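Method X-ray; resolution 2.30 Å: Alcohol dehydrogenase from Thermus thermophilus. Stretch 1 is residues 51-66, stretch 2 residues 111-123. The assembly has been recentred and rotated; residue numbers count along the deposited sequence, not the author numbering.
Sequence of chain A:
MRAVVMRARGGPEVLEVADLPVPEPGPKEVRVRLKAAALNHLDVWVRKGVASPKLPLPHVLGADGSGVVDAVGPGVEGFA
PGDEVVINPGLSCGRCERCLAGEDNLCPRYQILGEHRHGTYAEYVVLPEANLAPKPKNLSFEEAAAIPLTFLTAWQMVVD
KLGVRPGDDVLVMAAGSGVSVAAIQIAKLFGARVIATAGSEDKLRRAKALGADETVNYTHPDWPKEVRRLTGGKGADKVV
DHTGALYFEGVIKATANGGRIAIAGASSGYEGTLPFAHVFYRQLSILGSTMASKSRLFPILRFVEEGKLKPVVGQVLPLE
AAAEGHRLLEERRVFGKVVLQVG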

# COMPACT_ATOMS: atom_id res chain seq x y z
N ALA A 51 -8.71 -18.37 -29.35
CA ALA A 51 -8.25 -18.71 -28.01
C ALA A 51 -8.34 -20.21 -27.76
O ALA A 51 -9.18 -20.90 -28.34
N SER A 52 -7.45 -20.69 -26.90
CA SER A 52 -7.42 -22.10 -26.53
C SER A 52 -7.26 -23.07 -27.70
O SER A 52 -8.13 -23.90 -27.97
N PRO A 53 -6.14 -22.96 -28.44
CA PRO A 53 -5.90 -23.86 -29.56
C PRO A 53 -5.60 -25.25 -28.98
O PRO A 53 -5.49 -25.40 -27.76
N LYS A 54 -5.46 -26.25 -29.83
CA LYS A 54 -5.18 -27.61 -29.38
C LYS A 54 -6.27 -28.09 -28.41
O LYS A 54 -6.09 -29.06 -27.68
N LEU A 55 -7.39 -27.38 -28.41
CA LEU A 55 -8.53 -27.70 -27.56
C LEU A 55 -9.31 -28.89 -28.12
O LEU A 55 -9.79 -28.85 -29.26
N PRO A 56 -9.47 -29.96 -27.32
CA PRO A 56 -10.22 -31.14 -27.78
C PRO A 56 -11.67 -30.80 -28.10
O PRO A 56 -12.24 -29.89 -27.51
N LEU A 57 -12.26 -31.54 -29.02
CA LEU A 57 -13.65 -31.33 -29.40
C LEU A 57 -14.39 -32.66 -29.26
O LEU A 57 -13.78 -33.72 -29.38
N PRO A 58 -15.71 -32.62 -29.00
CA PRO A 58 -16.50 -31.39 -28.82
C PRO A 58 -16.18 -30.67 -27.51
O PRO A 58 -15.73 -31.28 -26.54
N HIS A 59 -16.42 -29.36 -27.48
CA HIS A 59 -16.17 -28.55 -26.30
C HIS A 59 -17.41 -27.79 -25.85
O HIS A 59 -18.17 -27.28 -26.66
N VAL A 60 -17.60 -27.72 -24.53
CA VAL A 60 -18.73 -27.00 -23.97
C VAL A 60 -18.23 -25.66 -23.44
O VAL A 60 -17.43 -25.62 -22.51
N LEU A 61 -18.70 -24.58 -24.03
CA LEU A 61 -18.30 -23.26 -23.61
C LEU A 61 -19.03 -22.90 -22.32
O LEU A 61 -19.82 -23.70 -21.80
N GLY A 62 -18.78 -21.70 -21.80
CA GLY A 62 -19.46 -21.25 -20.60
C GLY A 62 -18.62 -21.08 -19.34
O GLY A 62 -18.21 -22.06 -18.71
N ALA A 63 -18.38 -19.83 -18.95
CA ALA A 63 -17.62 -19.56 -17.74
C ALA A 63 -18.57 -19.17 -16.61
O ALA A 63 -18.42 -19.61 -15.47
N ASP A 64 -19.56 -18.34 -16.93
CA ASP A 64 -20.53 -17.89 -15.95
C ASP A 64 -21.72 -18.84 -15.84
O ASP A 64 -22.22 -19.35 -16.85
N GLY A 65 -22.20 -19.05 -14.62
CA GLY A 65 -23.33 -19.92 -14.44
C GLY A 65 -23.89 -19.89 -13.04
O GLY A 65 -23.22 -19.53 -12.07
N SER A 66 -25.16 -20.25 -12.93
CA SER A 66 -25.81 -20.31 -11.63
C SER A 66 -26.69 -21.53 -11.66
O SER A 66 -27.06 -21.99 -12.73
N GLN A 111 -6.97 -21.18 -15.25
CA GLN A 111 -7.91 -21.46 -16.31
C GLN A 111 -9.31 -21.00 -15.99
O GLN A 111 -9.81 -21.18 -14.87
N ILE A 112 -9.95 -20.39 -16.97
CA ILE A 112 -11.31 -19.92 -16.78
C ILE A 112 -12.24 -21.03 -17.25
O ILE A 112 -12.05 -21.58 -18.34
N LEU A 113 -13.23 -21.38 -16.43
CA LEU A 113 -14.19 -22.41 -16.79
C LEU A 113 -14.69 -22.16 -18.21
O LEU A 113 -14.99 -21.03 -18.58
N GLY A 114 -14.76 -23.23 -19.01
CA GLY A 114 -15.24 -23.10 -20.38
C GLY A 114 -14.18 -22.72 -21.40
O GLY A 114 -14.40 -22.78 -22.61
N GLU A 115 -13.01 -22.32 -20.90
CA GLU A 115 -11.92 -21.94 -21.79
C GLU A 115 -11.13 -23.16 -22.24
O GLU A 115 -10.66 -23.21 -23.38
N HIS A 116 -10.98 -24.13 -21.36
CA HIS A 116 -10.23 -25.34 -21.68
C HIS A 116 -10.98 -26.59 -21.27
O HIS A 116 -10.80 -27.66 -21.86
N ARG A 117 -11.84 -26.44 -20.27
CA ARG A 117 -12.65 -27.53 -19.75
C ARG A 117 -14.12 -27.21 -19.99
O ARG A 117 -14.48 -26.04 -20.08
N HIS A 118 -14.95 -28.24 -20.11
CA HIS A 118 -16.38 -28.04 -20.35
C HIS A 118 -16.99 -27.01 -19.40
O HIS A 118 -16.84 -27.11 -18.18
N GLY A 119 -17.69 -26.04 -19.97
CA GLY A 119 -18.28 -24.99 -19.16
C GLY A 119 -19.74 -25.11 -18.77
O GLY A 119 -20.26 -26.20 -18.53
N THR A 120 -20.41 -23.96 -18.74
CA THR A 120 -21.80 -23.89 -18.33
C THR A 120 -22.90 -24.02 -19.39
O THR A 120 -24.07 -23.92 -19.05
N TYR A 121 -22.55 -24.24 -20.65
CA TYR A 121 -23.57 -24.40 -21.69
C TYR A 121 -24.19 -25.80 -21.67
O TYR A 121 -24.39 -26.42 -22.72
N ALA A 122 -24.49 -26.30 -20.47
CA ALA A 122 -25.10 -27.62 -20.30
C ALA A 122 -26.00 -27.62 -19.07
O ALA A 122 -26.06 -26.65 -18.34
N GLU A 123 -26.68 -28.74 -18.86
CA GLU A 123 -27.57 -28.89 -17.72
C GLU A 123 -26.80 -29.22 -16.44
O GLU A 123 -27.35 -29.13 -15.36

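Where side chains would normally interlock, this contact brings glycines together: Gly-62, Gly-114 and Gly-119 meet backbone to backbone, and a CB on any of them would clash across the interface. The close approach lets Gly-119 N donate to Val-60 O at 2.6 Å, Thr-120 N to Gly-62 O at 2.9 Å, and Tyr-121 N to Leu-61 O at 3.0 Å.

Side chains fill the space around this bare centre. Val-60 (t) points toward stretch 2; its CG2 sits over the His-118 ring, 3.5 Å from the centroid, while its CG1 lies 3.8 Å from Tyr-121 CB. Tyr-121 (m) also points inward and lays a ring face against Leu-61, whose CB is 3.7 Å from the ring centroid. Farther along, Ala-63 CB meets Ile-112 CG2 at 3.8 Å.

Polar side chains find backbone carbonyls. His-59 leaves sideways, but chi1 t brings its ring in, and NE2 donates to Gly-114 O at 2.6 Å. Thr-120 (p) gives OG1 to Asp-64 O at 2.6 Å, and Ser-52 (m) gives OG to Glu-115 O at 2.7 Å, with that OG also over a face of the His-116 ring. His-118 NE2 makes a weak bond to Pro-58 O at 3.4 Å. The rule is compact: glycines allow proximity, and side chains anchor the surrounding backbone.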

# COMPACT_ATOMS: atom_id res chain seq x y z
CB ALA A 51 -9.07 -17.96 -26.97
CB SER A 52 -8.68 -22.44 -25.75
OG SER A 52 -8.76 -21.64 -24.57
CB PRO A 53 -4.68 -23.24 -30.25
CG PRO A 53 -4.82 -21.78 -29.94
CD PRO A 53 -5.22 -21.81 -28.48
CB LYS A 54 -3.80 -27.69 -28.71
CG LYS A 54 -2.62 -27.55 -29.67
CD LYS A 54 -2.57 -26.15 -30.29
CE LYS A 54 -1.49 -26.02 -31.36
NZ LYS A 54 -1.48 -24.66 -31.96
CB LEU A 55 -9.45 -26.49 -27.46
CG LEU A 55 -10.79 -26.74 -26.78
CD1 LEU A 55 -10.59 -26.82 -25.28
CD2 LEU A 55 -11.76 -25.62 -27.13
CB PRO A 56 -10.08 -32.10 -26.61
CG PRO A 56 -10.07 -31.18 -25.43
CD PRO A 56 -9.12 -30.09 -25.90
CB LEU A 57 -13.74 -30.81 -30.84
CG LEU A 57 -12.86 -29.59 -31.17
CD1 LEU A 57 -13.09 -29.18 -32.62
CD2 LEU A 57 -13.18 -28.43 -30.23
CB PRO A 58 -17.93 -31.90 -28.88
CG PRO A 58 -17.83 -33.22 -28.21
CD PRO A 58 -16.57 -33.81 -28.84
CB HIS A 59 -15.04 -27.56 -26.58
CG HIS A 59 -14.76 -26.63 -25.44
ND1 HIS A 59 -14.38 -27.08 -24.20
CD2 HIS A 59 -14.82 -25.28 -25.35
CE1 HIS A 59 -14.20 -26.05 -23.39
NE2 HIS A 59 -14.47 -24.95 -24.07
CB VAL A 60 -19.37 -27.77 -22.80
CG1 VAL A 60 -20.57 -26.99 -22.26
CG2 VAL A 60 -19.80 -29.14 -23.27
CB LEU A 61 -18.65 -22.25 -24.71
CG LEU A 61 -18.07 -22.52 -26.11
CD1 LEU A 61 -18.67 -21.54 -27.12
CD2 LEU A 61 -16.55 -22.38 -26.08
CB ALA A 63 -16.59 -18.45 -18.00
CB ASP A 64 -21.06 -16.52 -16.32
CG ASP A 64 -20.33 -15.42 -15.61
OD1 ASP A 64 -20.24 -14.32 -16.18
OD2 ASP A 64 -19.88 -15.67 -14.46
CB SER A 66 -26.64 -19.05 -11.35
OG SER A 66 -27.67 -18.90 -12.29
CB GLN A 111 -7.94 -22.95 -16.59
CG GLN A 111 -7.01 -23.38 -17.66
CD GLN A 111 -7.10 -24.86 -17.91
OE1 GLN A 111 -8.19 -25.44 -17.87
NE2 GLN A 111 -5.95 -25.50 -18.16
CB ILE A 112 -11.57 -18.65 -17.59
CG1 ILE A 112 -10.42 -17.65 -17.37
CG2 ILE A 112 -12.89 -18.03 -17.15
CD1 ILE A 112 -10.57 -16.36 -18.14
CB LEU A 113 -15.36 -22.40 -15.80
CG LEU A 113 -16.50 -23.41 -16.03
CD1 LEU A 113 -15.93 -24.81 -16.03
CD2 LEU A 113 -17.56 -23.26 -14.96
CB GLU A 115 -11.00 -20.96 -21.07
CG GLU A 115 -9.90 -20.40 -21.95
CD GLU A 115 -8.89 -19.61 -21.16
OE1 GLU A 115 -7.96 -19.06 -21.79
OE2 GLU A 115 -9.01 -19.54 -19.92
CB HIS A 116 -8.88 -25.31 -20.98
CG HIS A 116 -7.98 -24.22 -21.48
ND1 HIS A 116 -7.45 -24.22 -22.75
CD2 HIS A 116 -7.56 -23.07 -20.89
CE1 HIS A 116 -6.74 -23.12 -22.93
NE2 HIS A 116 -6.79 -22.41 -21.82
CB ARG A 117 -12.40 -27.71 -18.25
CG ARG A 117 -13.05 -28.96 -17.71
CD ARG A 117 -12.77 -29.15 -16.23
NE ARG A 117 -13.50 -28.19 -15.39
CZ ARG A 117 -14.83 -28.15 -15.26
NH1 ARG A 117 -15.38 -27.24 -14.47
NH2 ARG A 117 -15.60 -29.01 -15.91
CB HIS A 118 -17.15 -29.36 -20.20
CG HIS A 118 -17.02 -30.27 -21.37
ND1 HIS A 118 -17.83 -31.38 -21.53
CD2 HIS A 118 -16.19 -30.26 -22.44
CE1 HIS A 118 -17.49 -32.01 -22.65
NE2 HIS A 118 -16.50 -31.34 -23.22
CB THR A 120 -22.05 -22.60 -17.50
OG1 THR A 120 -21.69 -21.44 -18.28
CG2 THR A 120 -21.20 -22.64 -16.23
CB TYR A 121 -22.97 -24.21 -23.08
CG TYR A 121 -22.65 -22.78 -23.49
CD1 TYR A 121 -22.16 -21.84 -22.57
CD2 TYR A 121 -22.69 -22.42 -24.83
CE1 TYR A 121 -21.72 -20.59 -22.99
CE2 TYR A 121 -22.26 -21.17 -25.27
CZ TYR A 121 -21.76 -20.27 -24.35
OH TYR A 121 -21.28 -19.07 -24.80
CB ALA A 122 -24.02 -28.67 -20.17
CB GLU A 123 -28.61 -29.99 -18.00
CG GLU A 123 -29.56 -29.71 -19.16
CD GLU A 123 -30.47 -30.89 -19.47
OE1 GLU A 123 -29.96 -32.01 -19.65
OE2 GLU A 123 -31.71 -30.70 -19.54